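Local coordinates for protein DNA polymerase sliding clamp 2 (PDB 3LX2) that forms a ring-shaped homotrimer through which DNA passes, probably acting as a moving platform that tethers the polymerase and other proteins to DNA during replication, at residues V145-L150 against S173-V178; Y156-P161 against T165-G170; V90-G95 against N108-L113. All coordinates share one frame; numbering follows the deposited sequence.

From the N terminus, contact 3 comes first: strand 88-93 and strand 108-114 meet across strand 98-104, closing a short span of chain made up largely of that strand at one end of the subunit. About 44 Å away, centre to centre, at the other end, contact 1 brings the end of helix 138-151 against strand 174-179. Contact 2, the hairpin of strands 154-159 and 164-169, falls entirely within the span that contact 1 closes. The two adjoin in one sheet, where Phe-166 N and Thr-177 O are 2.8 Å apart. No contact crosses another along the chain. In the trimer the two ends meet, because strand 108-114 of one subunit pairs with strand 174-179 of the next.

Contact 1 of 3, residues V145-L150 against S173-V178; sequences VKAAKL and SEVRTV
Val-175 reaches from its strand onto the backbone of the helix at Ala-147 and Ala-148, and its two methyls do different jobs. With chi1 at 66°, CG1 sits between the backbone N and the carbonyl carbon and CG2 lies anti to the N, which spreads both branches toward the helix. CG1 takes the backbone side: Val-175 CG1 lies 3.4 Å from Ala-147 O and 4.0 Å from Ala-148 CA. The other branch meets the methyl of Ala-147 instead, Val-175 CG2 to Ala-147 CB being 4.2 Å. Both helix residues are alanines, and the CA atoms of Ala-148 and Val-175 come within 6.5 Å, so the valine touches main chain as much as side chain. No direct hydrogen bond spans the two segments. At the C-terminal end of the helix a water takes over, donating to Leu-150 O at 3.0 Å and sitting 2.7 Å from Ser-173 OG. On the far side of the helix from Val-175, Lys-149 forms a salt bridge with Glu-206. A neighbouring subunit covers this region too, its Phe-111 packing on Ala-147 and its Trp-110 on Val-175. Residues 174-178 pair with a strand of that subunit, placing this small helix-on-sheet packing at the subunit interface of a PCNA ring, where the beta-sheet continues from one protomer into the next.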
loop_
_atom_site.group_PDB
_atom_site.type_symbol
_atom_site.label_atom_id
_atom_site.label_comp_id
_atom_site.label_asym_id
_atom_site.label_seq_id
_atom_site.Cartn_x
_atom_site.Cartn_y
_atom_site.Cartn_z
ATOM N N VAL A 145 -13.435 -18.023 -4.839
ATOM C CA VAL A 145 -14.139 -16.934 -5.438
ATOM C C VAL A 145 -13.153 -16.135 -6.293
ATOM O O VAL A 145 -13.448 -15.842 -7.433
ATOM C CB VAL A 145 -14.834 -16.090 -4.384
ATOM C CG1 VAL A 145 -15.291 -14.812 -4.965
ATOM C CG2 VAL A 145 -15.995 -16.873 -3.801
ATOM N N LYS A 146 -11.979 -15.826 -5.755
ATOM C CA LYS A 146 -11.030 -14.962 -6.462
ATOM C C LYS A 146 -10.452 -15.635 -7.742
ATOM O O LYS A 146 -10.057 -14.971 -8.689
ATOM C CB LYS A 146 -9.914 -14.631 -5.525
ATOM C CG LYS A 146 -9.473 -13.234 -5.588
ATOM C CD LYS A 146 -8.640 -12.901 -4.365
ATOM C CE LYS A 146 -9.567 -12.473 -3.189
ATOM N NZ LYS A 146 -8.843 -11.700 -2.127
ATOM N N ALA A 147 -10.447 -16.963 -7.762
ATOM C CA ALA A 147 -10.027 -17.702 -8.920
ATOM C C ALA A 147 -11.149 -17.690 -9.973
ATOM O O ALA A 147 -10.895 -17.631 -11.179
ATOM C CB ALA A 147 -9.647 -19.115 -8.519
ATOM N N ALA A 148 -12.389 -17.737 -9.513
ATOM C CA ALA A 148 -13.510 -17.628 -10.444
ATOM C C ALA A 148 -13.412 -16.276 -11.173
ATOM O O ALA A 148 -13.296 -16.259 -12.401
ATOM C CB ALA A 148 -14.857 -17.803 -9.744
ATOM N N LYS A 149 -13.368 -15.173 -10.413
ATOM C CA LYS A 149 -13.361 -13.837 -10.995
ATOM C C LYS A 149 -12.472 -13.706 -12.224
ATOM O O LYS A 149 -12.810 -12.965 -13.141
ATOM C CB LYS A 149 -12.985 -12.737 -9.972
ATOM C CG LYS A 149 -12.816 -11.339 -10.599
ATOM C CD LYS A 149 -13.402 -10.173 -9.788
ATOM C CE LYS A 149 -12.438 -9.763 -8.648
ATOM N NZ LYS A 149 -12.345 -8.302 -8.537
ATOM N N LEU A 150 -11.329 -14.373 -12.235
ATOM C CA LEU A 150 -10.436 -14.296 -13.361
ATOM C C LEU A 150 -11.059 -14.884 -14.612
ATOM O O LEU A 150 -10.720 -14.519 -15.724
ATOM C CB LEU A 150 -9.172 -15.053 -13.042
ATOM C CG LEU A 150 -7.874 -14.277 -12.884
ATOM C CD1 LEU A 150 -8.027 -12.838 -12.388
ATOM C CD2 LEU A 150 -6.941 -15.066 -11.979
ATOM N N SER A 173 -11.582 -20.144 -20.972
ATOM C CA SER A 173 -10.894 -20.625 -19.764
ATOM C C SER A 173 -11.875 -21.260 -18.775
ATOM O O SER A 173 -13.096 -20.995 -18.814
ATOM C CB SER A 173 -10.031 -19.522 -19.112
ATOM O OG SER A 173 -10.716 -18.284 -18.880
ATOM N N GLU A 174 -11.356 -22.112 -17.897
ATOM C CA GLU A 174 -12.177 -22.642 -16.830
ATOM C C GLU A 174 -11.372 -22.851 -15.534
ATOM O O GLU A 174 -10.151 -22.962 -15.581
ATOM C CB GLU A 174 -12.964 -23.880 -17.325
ATOM C CG GLU A 174 -12.363 -25.271 -17.178
ATOM C CD GLU A 174 -13.036 -26.267 -18.140
ATOM O OE1 GLU A 174 -13.102 -25.954 -19.347
ATOM O OE2 GLU A 174 -13.522 -27.339 -17.722
ATOM N N VAL A 175 -12.032 -22.862 -14.374
ATOM C CA VAL A 175 -11.298 -23.065 -13.135
ATOM C C VAL A 175 -12.062 -23.845 -12.079
ATOM O O VAL A 175 -13.109 -23.437 -11.602
ATOM C CB VAL A 175 -10.655 -21.759 -12.591
ATOM C CG1 VAL A 175 -11.707 -20.730 -12.165
ATOM C CG2 VAL A 175 -9.670 -22.062 -11.489
ATOM N N ARG A 176 -11.524 -24.998 -11.746
ATOM C CA ARG A 176 -12.067 -25.837 -10.706
ATOM C C ARG A 176 -11.158 -25.704 -9.425
ATOM O O ARG A 176 -9.932 -25.874 -9.462
ATOM C CB ARG A 176 -12.128 -27.261 -11.260
ATOM C CG ARG A 176 -12.960 -28.252 -10.532
ATOM C CD ARG A 176 -13.083 -29.575 -11.331
ATOM N NE ARG A 176 -14.311 -29.589 -12.154
ATOM C CZ ARG A 176 -15.280 -30.516 -12.089
ATOM N NH1 ARG A 176 -15.148 -31.541 -11.246
ATOM N NH2 ARG A 176 -16.369 -30.439 -12.876
ATOM N N THR A 177 -11.772 -25.315 -8.325
ATOM C CA THR A 177 -11.187 -25.520 -7.007
ATOM C C THR A 177 -12.018 -26.604 -6.345
ATOM O O THR A 177 -13.261 -26.480 -6.285
ATOM C CB THR A 177 -11.302 -24.293 -6.136
ATOM O OG1 THR A 177 -10.407 -23.277 -6.592
ATOM C CG2 THR A 177 -10.950 -24.661 -4.734
ATOM N N VAL A 178 -11.362 -27.659 -5.840
ATOM C CA VAL A 178 -12.109 -28.767 -5.219
ATOM C C VAL A 178 -11.651 -29.211 -3.821
ATOM O O VAL A 178 -10.483 -29.559 -3.614
ATOM C CB VAL A 178 -12.272 -29.947 -6.200
ATOM C CG1 VAL A 178 -10.947 -30.297 -6.857
ATOM C CG2 VAL A 178 -12.877 -31.157 -5.511
HETATM O O HOH W 1 -9.331 -16.218 -17.779
#

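Contact 2 of 3, residues Y156-P161 against T165-G170; sequences YFMATP and TFKAEG
Phe-157 and Phe-166 each turn the ring away from their own carbonyl carbon, chi1 -88° and -49°, which brings the two rings together on one face of the hairpin. They form a T-shaped stack: the edge of Phe-166 points at the face of Phe-157, the planes are 79° apart and the centroids 5.0 Å. Phe-166 CE1 lies 3.6 Å from Phe-157 CE1, above the Phe-157 ring near its rim. Phe-157 also makes an edge-to-face contact with Phe-222, while Phe-166 packs on Leu-141 and Ala-144 of helix 138-151, so the pair belongs to the buried side of the sheet.

Tyr-156, Met-158, Thr-165 and Lys-167 project from the other face. Here the thioether of Met-158 reaches diagonally across the strands to the aliphatic chain of Lys-167, Met-158 SD to Lys-167 CD 3.7 Å, and Tyr-156 CB rests 3.8 Å from Lys-167 CG. The tyrosine ring turns an edge to its partner's backbone, with Tyr-156 CD2 3.4 Å from Lys-167 O and that oxygen in the ring plane. Lys-167 O also accepts a hydrogen bond from Tyr-156 N at 2.7 Å, and Lys-167 N returns a bond to Tyr-156 O. Met-158 and Thr-165 likewise exchange two backbone hydrogen bonds, N to O each way. Phe-166 CA also makes a CA-H...O contact with Tyr-156 O, 3.2 Å, the carbonyl just before Phe-157. Such regular pairing is that of an antiparallel beta hairpin, forming two inner strands of a sheet that has four strands within this chain, in the C-terminal domain of the PCNA fold.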
loop_
_atom_site.group_PDB
_atom_site.type_symbol
_atom_site.label_atom_id
_atom_site.label_comp_id
_atom_site.label_asym_id
_atom_site.label_seq_id
_atom_site.Cartn_x
_atom_site.Cartn_y
_atom_site.Cartn_z
ATOM N N TYR A 156 -19.836 -21.369 -9.895
ATOM C CA TYR A 156 -20.638 -22.556 -9.654
ATOM C C TYR A 156 -20.261 -23.156 -8.342
ATOM O O TYR A 156 -19.075 -23.341 -8.050
ATOM C CB TYR A 156 -20.472 -23.596 -10.778
ATOM C CG TYR A 156 -21.250 -23.246 -12.019
ATOM C CD1 TYR A 156 -22.582 -23.641 -12.147
ATOM C CD2 TYR A 156 -20.685 -22.490 -13.046
ATOM C CE1 TYR A 156 -23.337 -23.316 -13.267
ATOM C CE2 TYR A 156 -21.425 -22.164 -14.185
ATOM C CZ TYR A 156 -22.765 -22.582 -14.277
ATOM O OH TYR A 156 -23.559 -22.281 -15.371
ATOM N N PHE A 157 -21.297 -23.450 -7.561
ATOM C CA PHE A 157 -21.192 -24.161 -6.297
ATOM C C PHE A 157 -21.747 -25.529 -6.618
ATOM O O PHE A 157 -22.884 -25.639 -7.073
ATOM C CB PHE A 157 -22.053 -23.468 -5.215
ATOM C CG PHE A 157 -21.341 -22.373 -4.468
ATOM C CD1 PHE A 157 -21.269 -22.400 -3.069
ATOM C CD2 PHE A 157 -20.742 -21.330 -5.144
ATOM C CE1 PHE A 157 -20.601 -21.420 -2.358
ATOM C CE2 PHE A 157 -20.055 -20.331 -4.449
ATOM C CZ PHE A 157 -19.983 -20.363 -3.053
ATOM N N MET A 158 -20.957 -26.568 -6.376
ATOM C CA MET A 158 -21.408 -27.952 -6.586
ATOM C C MET A 158 -20.969 -28.886 -5.461
ATOM O O MET A 158 -19.863 -28.752 -4.910
ATOM C CB MET A 158 -20.847 -28.550 -7.880
ATOM C CG MET A 158 -20.870 -27.658 -9.135
ATOM S SD MET A 158 -19.996 -28.508 -10.498
ATOM C CE MET A 158 -20.891 -30.084 -10.515
ATOM N N ALA A 159 -21.822 -29.861 -5.167
ATOM C CA ALA A 159 -21.464 -30.901 -4.228
ATOM C C ALA A 159 -21.956 -32.313 -4.576
ATOM O O ALA A 159 -23.042 -32.518 -5.125
ATOM C CB ALA A 159 -21.895 -30.515 -2.806
ATOM N N THR A 160 -21.093 -33.270 -4.268
ATOM C CA THR A 160 -21.494 -34.645 -3.972
ATOM C C THR A 160 -21.277 -34.744 -2.440
ATOM O O THR A 160 -20.955 -33.707 -1.812
ATOM C CB THR A 160 -20.595 -35.636 -4.713
ATOM O OG1 THR A 160 -19.294 -35.671 -4.084
ATOM C CG2 THR A 160 -20.466 -35.222 -6.196
ATOM N N PRO A 161 -21.449 -35.956 -1.834
ATOM C CA PRO A 161 -21.248 -36.116 -0.395
ATOM C C PRO A 161 -19.779 -36.139 0.070
ATOM O O PRO A 161 -19.524 -35.952 1.265
ATOM C CB PRO A 161 -21.926 -37.458 -0.097
ATOM C CG PRO A 161 -22.900 -37.640 -1.199
ATOM C CD PRO A 161 -22.154 -37.123 -2.378
ATOM N N THR A 165 -16.955 -28.496 -4.701
ATOM C CA THR A 165 -16.234 -27.993 -5.854
ATOM C C THR A 165 -16.770 -26.619 -6.262
ATOM O O THR A 165 -17.986 -26.479 -6.405
ATOM C CB THR A 165 -16.463 -28.937 -7.080
ATOM O OG1 THR A 165 -16.189 -30.322 -6.747
ATOM C CG2 THR A 165 -15.597 -28.487 -8.274
ATOM N N PHE A 166 -15.884 -25.635 -6.467
ATOM C CA PHE A 166 -16.230 -24.316 -7.000
ATOM C C PHE A 166 -15.637 -24.016 -8.400
ATOM O O PHE A 166 -14.422 -23.884 -8.549
ATOM C CB PHE A 166 -15.685 -23.259 -6.075
ATOM C CG PHE A 166 -16.002 -23.493 -4.662
ATOM C CD1 PHE A 166 -17.243 -23.122 -4.150
ATOM C CD2 PHE A 166 -15.062 -24.094 -3.821
ATOM C CE1 PHE A 166 -17.547 -23.343 -2.816
ATOM C CE2 PHE A 166 -15.359 -24.303 -2.498
ATOM C CZ PHE A 166 -16.609 -23.926 -1.994
ATOM N N LYS A 167 -16.488 -23.890 -9.416
ATOM C CA LYS A 167 -15.986 -23.762 -10.782
ATOM C C LYS A 167 -16.634 -22.672 -11.562
ATOM O O LYS A 167 -17.773 -22.285 -11.336
ATOM C CB LYS A 167 -16.069 -25.068 -11.577
ATOM C CG LYS A 167 -17.420 -25.414 -12.214
ATOM C CD LYS A 167 -17.426 -26.931 -12.655
ATOM C CE LYS A 167 -18.230 -27.204 -13.983
ATOM N NZ LYS A 167 -18.807 -28.629 -14.073
ATOM N N ALA A 168 -15.842 -22.175 -12.487
ATOM C CA ALA A 168 -16.266 -21.134 -13.376
ATOM C C ALA A 168 -15.896 -21.530 -14.801
ATOM O O ALA A 168 -14.970 -22.324 -15.043
ATOM C CB ALA A 168 -15.642 -19.814 -12.975
ATOM N N GLU A 169 -16.651 -20.995 -15.743
ATOM C CA GLU A 169 -16.331 -21.190 -17.147
ATOM C C GLU A 169 -16.606 -19.920 -17.948
ATOM O O GLU A 169 -17.670 -19.321 -17.850
ATOM C CB GLU A 169 -17.015 -22.433 -17.713
ATOM C CG GLU A 169 -16.394 -22.800 -19.111
ATOM C CD GLU A 169 -16.900 -24.123 -19.775
ATOM O OE1 GLU A 169 -17.695 -24.900 -19.168
ATOM O OE2 GLU A 169 -16.464 -24.382 -20.928
ATOM N N GLY A 170 -15.598 -19.516 -18.715
ATOM C CA GLY A 170 -15.665 -18.379 -19.642
ATOM C C GLY A 170 -15.562 -18.788 -21.099
ATOM O O GLY A 170 -15.596 -19.984 -21.418
#

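Contact 3 of 3, residues V90-G95 against N108-L113; sequences VLRKGG and NTWFKL
This is a side-chain contact between two strands that are not neighbours: 88-93 and 108-114 flank strand 98-104 in an antiparallel sheet, and Val-90 and Arg-92 reach Trp-110 over the top of it. The CA atoms of Val-90 and Trp-110 are 8.8 Å apart, so the large indole has to span the gap. Its chi1 of -68° sets the indole opposite its own carbonyl carbon, and the six-membered ring is carried toward Val-90 and Arg-92.

Arg-92 comes onto one face of that ring. Its first torsion is fully extended, CG anti to the backbone N, and the chain bends only at chi3 (-76°), which lays the guanidinium over the benzo part of the indole with the planes 22° apart. Arg-92 NH2 is 3.4 Å from Trp-110 CH2, and Arg-92 NH1 is 3.5 Å from Trp-110 CZ3, so the two flat groups overlap near their rims. Val-90 approaches differently, at the ring's edge, with Val-90 CG1 3.9 Å from Trp-110 CZ3.

In the PCNA fold, sheets like this one carry helices on one side, and the three touching residues lie on the other: Leu-91, Phe-111 and Leu-113 pack on helix 73-80, at Phe-76 and Val-79. Strand 108-114 is the edge strand within its own chain, and residues 108-112 pair with a strand of a neighbouring subunit, where Thr-109 OG1 hydrogen-bonds Thr-177 OG1 of that chain.

The polar edge of the guanidinium is engaged by carboxylates. NE of Arg-92 makes a salt bridge with Glu-4, which may restrain the rotation of the group, and NH1 a long, weak ion pair with Glu-100. Glu-100 also packs on Trp-110, from the strand in between.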
loop_
_atom_site.group_PDB
_atom_site.type_symbol
_atom_site.label_atom_id
_atom_site.label_comp_id
_atom_site.label_asym_id
_atom_site.label_seq_id
_atom_site.Cartn_x
_atom_site.Cartn_y
_atom_site.Cartn_z
ATOM N N VAL A 90 -18.610 3.256 21.194
ATOM C CA VAL A 90 -19.814 3.587 21.930
ATOM C C VAL A 90 -20.856 4.074 20.959
ATOM O O VAL A 90 -20.596 5.014 20.201
ATOM C CB VAL A 90 -19.640 4.790 22.888
ATOM C CG1 VAL A 90 -20.975 5.072 23.662
ATOM C CG2 VAL A 90 -18.449 4.617 23.846
ATOM N N LEU A 91 -22.037 3.465 21.010
ATOM C CA LEU A 91 -23.175 4.005 20.301
ATOM C C LEU A 91 -24.205 4.498 21.305
ATOM O O LEU A 91 -24.604 3.787 22.225
ATOM C CB LEU A 91 -23.786 2.963 19.397
ATOM C CG LEU A 91 -22.844 2.255 18.414
ATOM C CD1 LEU A 91 -23.579 1.009 17.816
ATOM C CD2 LEU A 91 -22.417 3.214 17.327
ATOM N N ARG A 92 -24.630 5.735 21.114
ATOM C CA ARG A 92 -25.429 6.398 22.098
ATOM C C ARG A 92 -26.491 7.305 21.483
ATOM O O ARG A 92 -26.203 8.132 20.602
ATOM C CB ARG A 92 -24.527 7.205 23.007
ATOM C CG ARG A 92 -25.292 7.922 24.036
ATOM C CD ARG A 92 -24.434 8.997 24.604
ATOM N NE ARG A 92 -23.442 8.444 25.510
ATOM C CZ ARG A 92 -22.329 9.074 25.841
ATOM N NH1 ARG A 92 -22.046 10.270 25.310
ATOM N NH2 ARG A 92 -21.492 8.499 26.684
ATOM N N LYS A 93 -27.720 7.132 21.954
ATOM C CA LYS A 93 -28.819 7.946 21.507
ATOM C C LYS A 93 -29.578 8.466 22.697
ATOM O O LYS A 93 -29.936 7.699 23.614
ATOM C CB LYS A 93 -29.764 7.184 20.596
ATOM C CG LYS A 93 -30.821 8.106 19.992
ATOM C CD LYS A 93 -31.764 7.392 19.067
ATOM C CE LYS A 93 -32.886 8.335 18.620
ATOM N NZ LYS A 93 -33.751 8.745 19.772
ATOM N N GLY A 94 -29.784 9.776 22.680
ATOM C CA GLY A 94 -30.605 10.449 23.658
ATOM C C GLY A 94 -31.867 11.014 23.037
ATOM O O GLY A 94 -32.487 10.395 22.148
ATOM N N GLY A 95 -32.234 12.203 23.517
ATOM C CA GLY A 95 -33.440 12.915 23.085
ATOM C C GLY A 95 -33.508 13.227 21.599
ATOM O O GLY A 95 -34.470 12.814 20.924
ATOM N N ASN A 108 -10.445 10.482 23.191
ATOM C CA ASN A 108 -11.861 10.174 23.029
ATOM C C ASN A 108 -12.416 11.099 21.954
ATOM O O ASN A 108 -12.369 12.342 22.080
ATOM C CB ASN A 108 -12.661 10.308 24.368
ATOM C CG ASN A 108 -12.263 9.237 25.440
ATOM O OD1 ASN A 108 -11.478 8.333 25.182
ATOM N ND2 ASN A 108 -12.810 9.375 26.664
ATOM N N THR A 109 -12.935 10.483 20.900
ATOM C CA THR A 109 -13.477 11.191 19.738
ATOM C C THR A 109 -14.982 10.824 19.654
ATOM O O THR A 109 -15.357 9.615 19.793
ATOM C CB THR A 109 -12.714 10.781 18.461
ATOM O OG1 THR A 109 -11.372 11.311 18.506
ATOM C CG2 THR A 109 -13.369 11.357 17.231
ATOM N N TRP A 110 -15.823 11.858 19.489
ATOM C CA TRP A 110 -17.275 11.732 19.604
ATOM C C TRP A 110 -17.906 12.435 18.447
ATOM O O TRP A 110 -17.784 13.672 18.300
ATOM C CB TRP A 110 -17.843 12.341 20.899
ATOM C CG TRP A 110 -17.508 11.671 22.191
ATOM C CD1 TRP A 110 -16.489 12.033 23.071
ATOM C CD2 TRP A 110 -18.149 10.530 22.793
ATOM N NE1 TRP A 110 -16.493 11.209 24.185
ATOM C CE2 TRP A 110 -17.482 10.274 24.036
ATOM C CE3 TRP A 110 -19.252 9.744 22.447
ATOM C CZ2 TRP A 110 -17.869 9.253 24.902
ATOM C CZ3 TRP A 110 -19.634 8.727 23.300
ATOM C CH2 TRP A 110 -18.936 8.485 24.515
ATOM N N PHE A 111 -18.564 11.651 17.613
ATOM C CA PHE A 111 -19.237 12.127 16.435
ATOM C C PHE A 111 -20.716 12.131 16.666
ATOM O O PHE A 111 -21.260 11.281 17.389
ATOM C CB PHE A 111 -19.037 11.121 15.306
ATOM C CG PHE A 111 -17.765 11.264 14.611
ATOM C CD1 PHE A 111 -17.625 12.208 13.600
ATOM C CD2 PHE A 111 -16.666 10.485 14.978
ATOM C CE1 PHE A 111 -16.400 12.368 12.958
ATOM C CE2 PHE A 111 -15.464 10.651 14.352
ATOM C CZ PHE A 111 -15.338 11.593 13.332
ATOM N N LYS A 112 -21.382 13.041 15.983
ATOM C CA LYS A 112 -22.845 12.976 15.878
ATOM C C LYS A 112 -23.313 12.903 14.425
ATOM O O LYS A 112 -22.940 13.758 13.583
ATOM C CB LYS A 112 -23.500 14.120 16.613
ATOM C CG LYS A 112 -23.677 13.782 18.059
ATOM C CD LYS A 112 -24.579 14.759 18.782
ATOM C CE LYS A 112 -23.793 15.991 19.146
ATOM N NZ LYS A 112 -24.411 16.657 20.325
ATOM N N LEU A 113 -24.112 11.869 14.143
ATOM C CA LEU A 113 -24.569 11.641 12.768
ATOM C C LEU A 113 -26.071 11.753 12.660
ATOM O O LEU A 113 -26.781 11.215 13.508
ATOM C CB LEU A 113 -24.135 10.263 12.256
ATOM C CG LEU A 113 -22.765 9.713 12.599
ATOM C CD1 LEU A 113 -22.772 8.212 12.248
ATOM C CD2 LEU A 113 -21.597 10.462 11.913
#